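Local coordinates for StiE protein (PDB 6ECX) that transfers a methyl group from S-adenosylmethionine to an oxygen of a polyketide intermediate, as the O-methyltransferase domain of a multifunctional polyketide synthase, at residues A[37-42]-A[74-79]; A[190-195]-A[285-290]. All blocks are in the same frame, centred on the assembly; numbering follows the deposited sequence.

How the contacts relate
Both segments of contact 1 (37-42 with 74-79) precede those of contact 2 (190-195 with 285-290) along the chain; the contact centres are about 12 Å apart. Contact 1 joins a loop to helix 64-80, ahead of the first strand of the Rossmann-like core, whereas contact 2 pairs two central strands of the sheet, 187-196 and 283-292. Helix 64-80 links them by packing on strand 283-292: L76 CD1 lies 3.8 Å from Y285 CE1, and V79 CG1 lies 3.6 Å from L287 CD1. One helix thus turns R77 to the methionine end of S-adenosylmethionine while pressing its apolar face on the sheet, so the loop that touches the cofactor's carboxylate and the sheet share one helix.

Contact 1: residues A[37-42]-A[74-79]; sequences FLTWGV and RELRRV. With SAM (S-adenosylmethionine), chain B.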
loop_
_atom_site.group_PDB
_atom_site.type_symbol
_atom_site.label_atom_id
_atom_site.label_comp_id
_atom_site.label_asym_id
_atom_site.label_seq_id
_atom_site.Cartn_x
_atom_site.Cartn_y
_atom_site.Cartn_z
ATOM N N PHE A 37 7.083 -7.119 5.992
ATOM C CA PHE A 37 6.341 -6.130 5.218
ATOM C C PHE A 37 6.193 -6.595 3.772
ATOM O O PHE A 37 7.182 -6.972 3.135
ATOM C CB PHE A 37 7.046 -4.770 5.257
ATOM C CG PHE A 37 6.736 -3.957 6.481
ATOM C CD1 PHE A 37 5.434 -3.848 6.950
ATOM C CD2 PHE A 37 7.748 -3.296 7.162
ATOM C CE1 PHE A 37 5.147 -3.093 8.073
ATOM C CE2 PHE A 37 7.468 -2.541 8.286
ATOM C CZ PHE A 37 6.167 -2.440 8.740
ATOM N N LEU A 38 4.962 -6.545 3.253
ATOM C CA LEU A 38 4.670 -6.936 1.877
ATOM C C LEU A 38 4.640 -5.749 0.913
ATOM O O LEU A 38 4.128 -5.874 -0.205
ATOM C CB LEU A 38 3.353 -7.715 1.817
ATOM C CG LEU A 38 3.382 -9.052 2.573
ATOM C CD1 LEU A 38 2.042 -9.770 2.508
ATOM C CD2 LEU A 38 4.501 -9.951 2.050
ATOM N N THR A 39 5.158 -4.600 1.326
ATOM C CA THR A 39 5.565 -3.538 0.422
ATOM C C THR A 39 7.077 -3.414 0.517
ATOM O O THR A 39 7.696 -3.909 1.465
ATOM C CB THR A 39 4.934 -2.191 0.783
ATOM O OG1 THR A 39 5.688 -1.611 1.854
ATOM C CG2 THR A 39 3.476 -2.358 1.205
ATOM N N TRP A 40 7.675 -2.726 -0.448
ATOM C CA TRP A 40 9.125 -2.624 -0.478
ATOM C C TRP A 40 9.512 -1.203 -0.866
ATOM O O TRP A 40 9.024 -0.683 -1.876
ATOM C CB TRP A 40 9.685 -3.696 -1.413
ATOM C CG TRP A 40 9.274 -5.074 -0.907
ATOM C CD1 TRP A 40 9.801 -5.732 0.166
ATOM C CD2 TRP A 40 8.215 -5.918 -1.406
ATOM N NE1 TRP A 40 9.164 -6.935 0.353
ATOM C CE2 TRP A 40 8.188 -7.075 -0.597
ATOM C CE3 TRP A 40 7.303 -5.816 -2.465
ATOM C CZ2 TRP A 40 7.288 -8.119 -0.814
ATOM C CZ3 TRP A 40 6.407 -6.858 -2.675
ATOM C CH2 TRP A 40 6.409 -7.992 -1.854
ATOM N N GLY A 41 10.413 -0.598 -0.077
ATOM C CA GLY A 41 10.336 0.823 0.226
ATOM C C GLY A 41 11.252 1.887 -0.353
ATOM O O GLY A 41 11.754 1.782 -1.474
ATOM N N VAL A 42 11.447 2.947 0.432
ATOM C CA VAL A 42 11.975 4.223 -0.040
ATOM C C VAL A 42 13.491 4.240 0.134
ATOM O O VAL A 42 14.003 4.329 1.255
ATOM C CB VAL A 42 11.307 5.397 0.695
ATOM C CG1 VAL A 42 12.032 6.708 0.438
ATOM C CG2 VAL A 42 9.844 5.509 0.287
ATOM N N ARG A 74 10.098 0.983 6.651
ATOM C CA ARG A 74 9.634 1.888 7.694
ATOM C C ARG A 74 9.535 3.321 7.175
ATOM O O ARG A 74 8.612 4.062 7.540
ATOM C CB ARG A 74 10.559 1.808 8.907
ATOM C CG ARG A 74 10.381 0.529 9.705
ATOM C CD ARG A 74 11.088 0.601 11.049
ATOM N NE ARG A 74 12.531 0.420 10.921
ATOM C CZ ARG A 74 13.126 -0.767 10.841
ATOM N NH1 ARG A 74 12.402 -1.880 10.871
ATOM N NH2 ARG A 74 14.441 -0.842 10.726
ATOM N N GLU A 75 10.464 3.719 6.306
ATOM C CA GLU A 75 10.423 5.064 5.739
ATOM C C GLU A 75 9.203 5.259 4.837
ATOM O O GLU A 75 8.579 6.328 4.846
ATOM C CB GLU A 75 11.716 5.331 4.971
ATOM C CG GLU A 75 11.719 6.613 4.148
ATOM C CD GLU A 75 11.706 7.884 4.987
ATOM O OE1 GLU A 75 11.768 7.796 6.235
ATOM O OE2 GLU A 75 11.638 8.977 4.379
ATOM N N LEU A 76 8.854 4.245 4.039
ATOM C CA LEU A 76 7.614 4.316 3.271
ATOM C C LEU A 76 6.423 4.553 4.194
ATOM O O LEU A 76 5.573 5.417 3.934
ATOM C CB LEU A 76 7.426 3.028 2.467
ATOM C CG LEU A 76 6.143 2.946 1.643
ATOM C CD1 LEU A 76 6.337 3.641 0.305
ATOM C CD2 LEU A 76 5.785 1.496 1.429
ATOM N N ARG A 77 6.378 3.815 5.310
ATOM C CA ARG A 77 5.305 3.976 6.286
ATOM C C ARG A 77 5.316 5.368 6.925
ATOM O O ARG A 77 4.252 5.953 7.164
ATOM C CB ARG A 77 5.435 2.917 7.376
ATOM C CG ARG A 77 4.474 1.753 7.253
ATOM C CD ARG A 77 4.938 0.785 6.210
ATOM N NE ARG A 77 3.976 -0.293 5.987
ATOM C CZ ARG A 77 4.149 -1.249 5.082
ATOM N NH1 ARG A 77 5.244 -1.243 4.333
ATOM N NH2 ARG A 77 3.237 -2.196 4.924
ATOM N N ARG A 78 6.505 5.883 7.264
ATOM C CA ARG A 78 6.602 7.210 7.866
ATOM C C ARG A 78 5.933 8.249 6.975
ATOM O O ARG A 78 5.139 9.066 7.448
ATOM C CB ARG A 78 8.068 7.579 8.130
ATOM C CG ARG A 78 8.258 8.853 8.975
ATOM C CD ARG A 78 9.741 9.199 9.155
ATOM N NE ARG A 78 10.348 9.599 7.886
ATOM C CZ ARG A 78 10.461 10.859 7.476
ATOM N NH1 ARG A 78 10.019 11.848 8.244
ATOM N NH2 ARG A 78 11.008 11.129 6.299
ATOM N N VAL A 79 6.175 8.173 5.665
ATOM C CA VAL A 79 5.576 9.137 4.743
ATOM C C VAL A 79 4.076 8.887 4.584
ATOM O O VAL A 79 3.278 9.836 4.557
ATOM C CB VAL A 79 6.302 9.109 3.390
ATOM C CG1 VAL A 79 5.698 10.149 2.447
ATOM C CG2 VAL A 79 7.797 9.357 3.588
HETATM N N SAM B . -1.087 -4.194 3.141
HETATM C CA SAM B . -0.201 -5.320 3.408
HETATM C C SAM B . 1.249 -4.863 3.484
HETATM O O SAM B . 1.543 -3.739 3.088
HETATM O OXT SAM B . 2.146 -5.581 3.937
HETATM C CB SAM B . -0.367 -6.380 2.333
HETATM C CG SAM B . -0.266 -5.858 0.905
HETATM S SD SAM B . -0.272 -7.242 -0.266
HETATM C CE SAM B . 0.742 -6.560 -1.604
HETATM C "C5'" SAM B . -1.976 -7.238 -0.879
HETATM C "C4'" SAM B . -2.983 -7.711 0.172
HETATM O "O4'" SAM B . -4.324 -7.430 -0.199
HETATM C "C3'" SAM B . -2.953 -9.206 0.474
HETATM O "O3'" SAM B . -2.984 -9.317 1.886
HETATM C "C2'" SAM B . -4.262 -9.746 -0.089
HETATM O "O2'" SAM B . -4.790 -10.851 0.618
HETATM C "C1'" SAM B . -5.163 -8.533 0.091
HETATM N N9 SAM B . -6.364 -8.484 -0.766
HETATM C C8 SAM B . -6.388 -8.532 -2.139
HETATM N N7 SAM B . -7.677 -8.418 -2.550
HETATM C C5 SAM B . -8.478 -8.307 -1.467
HETATM C C6 SAM B . -9.846 -8.170 -1.316
HETATM N N6 SAM B . -10.653 -8.131 -2.376
HETATM N N1 SAM B . -10.394 -8.068 -0.047
HETATM C C2 SAM B . -9.583 -8.094 1.064
HETATM N N3 SAM B . -8.221 -8.229 0.901
HETATM C C4 SAM B . -7.668 -8.340 -0.336
#
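F37 and R77 form an offset cation-pi stack beside the carboxylate of S-adenosylmethionine, where a loop ahead of the Rossmann-like methyltransferase core meets helix 64-80. Guanidinium and ring centres are 3.9 Å apart, with planes inclined by 24°. Traced outward, F37 CB already lies 4.1 Å from R77 NH1, and CG stays near the same nitrogen. CD1 sits under the middle of the guanidinium, close to CZ and 3.4 Å from R77 NH2. Next comes CE1, 3.7 Å from R77 NE, and the ring's CZ has that same nitrogen as its nearest neighbour across the contact. CE2, on the other flank, has R74 CG near the ring plane. The two side chains run in opposing directions as they pass, and the contact lies toward the CD1-CE1 rim. Helix 101-109 also packs on F37.

The edge of the guanidinium does the polar work. R77 NH1 and T39 OG1 meet tip to tip at 2.5 Å, a weak and bent bond (123°) whose short distance is doubtful. R77 NH2 lies 2.9 Å from SAM O and also forms a salt bridge with D102, whose charge probably helps hold the arginine in place. The other carboxylate oxygen, SAM OXT, accepts a hydrogen bond from L38 N at 3.1 Å. The cofactor's carboxylate is thus hydrogen-bonded by the backbone and closely approached by the arginine.

L76 CD2 lies against T39 OG1 and CB, and beyond it the contact becomes apolar. G41 CA lies near L76 CB, and V42 CG2 rests by L76 CD1. E75 CG, anti to its backbone N (chi1 171°), lies 3.7 Å from V42 CB, while its carboxylate is held side-on by R78 NE and NH2, with Y315 OH bonded to OE2.

Contact 2: residues A[190-195]-A[285-290]; sequences IMADFV and YVLFHV
F194 and Y285 close the crowded end of this buried strand pair: the tyrosine edge, led by CD2, points into the phenylalanine face in a T-shaped stack, 5.2 Å between centroids and planes at 80°. Y285 CG is anti to the backbone N (chi1 -171°), and at the far end of the side chain Y285 OH lies 3.5 Å from A192 CB; that hydroxyl is hydrogen-bonded to E164. L287 CD2, on the same strand as Y285, touches the same methyl.

The opposite face is packed round F288. Its CZ meets V195 CG2 at 3.8 Å, CE1 lies near D193 CB, and V286 CG1 sits over the ring centre, with W217 of helix 214-222 adding to the cluster. Toward I190 and H289 the side-chain contact thins to I190 CG2 and H289 CD2, 3.7 Å apart, and the imidazole also packs on strand 226-233.

Backbone bonds at the hydrogen-bonded pairs M191-F288 and D193-V286 hold the ladder, with F288 N to M191 O at 2.8 Å. The pairing of strand 187-196 with antiparallel 283-292 belongs to the 3-2-1-4-5-7-6 sheet of class I methyltransferases.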
loop_
_atom_site.group_PDB
_atom_site.type_symbol
_atom_site.label_atom_id
_atom_site.label_comp_id
_atom_site.label_asym_id
_atom_site.label_seq_id
_atom_site.Cartn_x
_atom_site.Cartn_y
_atom_site.Cartn_z
ATOM N N ILE A 190 -5.600 6.334 4.121
ATOM C CA ILE A 190 -4.257 6.447 3.569
ATOM C C ILE A 190 -4.010 5.217 2.698
ATOM O O ILE A 190 -4.361 4.094 3.073
ATOM C CB ILE A 190 -3.169 6.646 4.644
ATOM C CG1 ILE A 190 -3.176 5.557 5.689
ATOM C CG2 ILE A 190 -3.314 8.070 5.342
ATOM C CD1 ILE A 190 -2.049 5.765 6.741
ATOM N N MET A 191 -3.469 5.447 1.506
ATOM C CA MET A 191 -3.285 4.372 0.553
ATOM C C MET A 191 -1.940 4.529 -0.119
ATOM O O MET A 191 -1.455 5.645 -0.315
ATOM C CB MET A 191 -4.369 4.366 -0.521
ATOM C CG MET A 191 -5.687 3.814 -0.068
ATOM S SD MET A 191 -6.869 4.008 -1.398
ATOM C CE MET A 191 -5.832 3.819 -2.839
ATOM N N ALA A 192 -1.324 3.392 -0.426
ATOM C CA ALA A 192 -0.219 3.330 -1.364
ATOM C C ALA A 192 -0.725 2.573 -2.582
ATOM O O ALA A 192 -1.263 1.467 -2.442
ATOM C CB ALA A 192 0.998 2.634 -0.742
ATOM N N ASP A 193 -0.595 3.181 -3.757
ATOM C CA ASP A 193 -1.060 2.540 -4.980
ATOM C C ASP A 193 -0.487 3.279 -6.182
ATOM O O ASP A 193 0.262 4.252 -6.047
ATOM C CB ASP A 193 -2.584 2.464 -5.039
ATOM C CG ASP A 193 -3.064 1.114 -5.551
ATOM O OD1 ASP A 193 -2.585 0.688 -6.613
ATOM O OD2 ASP A 193 -3.887 0.468 -4.877
ATOM N N PHE A 194 -0.827 2.778 -7.364
ATOM C CA PHE A 194 -0.272 3.262 -8.618
ATOM C C PHE A 194 -1.240 4.184 -9.341
ATOM O O PHE A 194 -2.454 3.949 -9.354
ATOM C CB PHE A 194 0.074 2.098 -9.536
ATOM C CG PHE A 194 1.183 1.255 -9.022
ATOM C CD1 PHE A 194 2.504 1.599 -9.278
ATOM C CD2 PHE A 194 0.913 0.123 -8.274
ATOM C CE1 PHE A 194 3.538 0.822 -8.796
ATOM C CE2 PHE A 194 1.942 -0.669 -7.795
ATOM C CZ PHE A 194 3.255 -0.321 -8.055
ATOM N N VAL A 195 -0.680 5.213 -9.970
ATOM C CA VAL A 195 -1.390 6.095 -10.884
ATOM C C VAL A 195 -0.779 5.894 -12.267
ATOM O O VAL A 195 0.442 6.023 -12.435
ATOM C CB VAL A 195 -1.290 7.565 -10.440
ATOM C CG1 VAL A 195 -1.870 8.484 -11.518
ATOM C CG2 VAL A 195 -2.001 7.783 -9.092
ATOM N N TYR A 285 4.103 5.668 -8.260
ATOM C CA TYR A 285 3.786 5.031 -6.996
ATOM C C TYR A 285 3.488 6.149 -6.008
ATOM O O TYR A 285 4.366 6.965 -5.706
ATOM C CB TYR A 285 4.941 4.164 -6.521
ATOM C CG TYR A 285 4.622 3.298 -5.336
ATOM C CD1 TYR A 285 4.799 3.769 -4.048
ATOM C CD2 TYR A 285 4.161 2.001 -5.497
ATOM C CE1 TYR A 285 4.535 2.989 -2.955
ATOM C CE2 TYR A 285 3.880 1.205 -4.397
ATOM C CZ TYR A 285 4.076 1.711 -3.129
ATOM O OH TYR A 285 3.820 0.945 -2.028
ATOM N N VAL A 286 2.254 6.208 -5.538
ATOM C CA VAL A 286 1.739 7.417 -4.900
ATOM C C VAL A 286 1.227 7.071 -3.513
ATOM O O VAL A 286 0.595 6.028 -3.317
ATOM C CB VAL A 286 0.629 8.064 -5.754
ATOM C CG1 VAL A 286 0.019 9.243 -5.012
ATOM C CG2 VAL A 286 1.203 8.506 -7.116
ATOM N N LEU A 287 1.507 7.944 -2.547
ATOM C CA LEU A 287 1.061 7.757 -1.175
ATOM C C LEU A 287 -0.037 8.803 -0.930
ATOM O O LEU A 287 0.254 9.995 -0.768
ATOM C CB LEU A 287 2.237 7.897 -0.207
ATOM C CG LEU A 287 3.526 7.142 -0.585
ATOM C CD1 LEU A 287 4.642 7.411 0.415
ATOM C CD2 LEU A 287 3.281 5.638 -0.703
ATOM N N PHE A 288 -1.290 8.335 -0.922
ATOM C CA PHE A 288 -2.477 9.176 -0.860
ATOM C C PHE A 288 -2.821 9.486 0.593
ATOM O O PHE A 288 -2.820 8.588 1.443
ATOM C CB PHE A 288 -3.692 8.483 -1.484
ATOM C CG PHE A 288 -3.533 8.087 -2.941
ATOM C CD1 PHE A 288 -2.848 6.924 -3.293
ATOM C CD2 PHE A 288 -4.147 8.823 -3.943
ATOM C CE1 PHE A 288 -2.740 6.543 -4.622
ATOM C CE2 PHE A 288 -4.051 8.451 -5.270
ATOM C CZ PHE A 288 -3.342 7.309 -5.615
ATOM N N HIS A 289 -3.156 10.743 0.870
ATOM C CA HIS A 289 -3.828 11.101 2.117
ATOM C C HIS A 289 -5.189 11.692 1.762
ATOM O O HIS A 289 -5.261 12.733 1.101
ATOM C CB HIS A 289 -3.007 12.095 2.942
ATOM C CG HIS A 289 -3.595 12.385 4.290
ATOM N ND1 HIS A 289 -4.426 13.459 4.524
ATOM C CD2 HIS A 289 -3.497 11.723 5.467
ATOM C CE1 HIS A 289 -4.812 13.453 5.788
ATOM N NE2 HIS A 289 -4.256 12.413 6.384
ATOM N N VAL A 290 -6.253 11.032 2.209
ATOM C CA VAL A 290 -7.624 11.296 1.792
ATOM C C VAL A 290 -8.470 11.514 3.043
ATOM O O VAL A 290 -8.253 10.856 4.068
ATOM C CB VAL A 290 -8.158 10.107 0.959
ATOM C CG1 VAL A 290 -9.621 10.285 0.554
ATOM C CG2 VAL A 290 -7.241 9.875 -0.279
#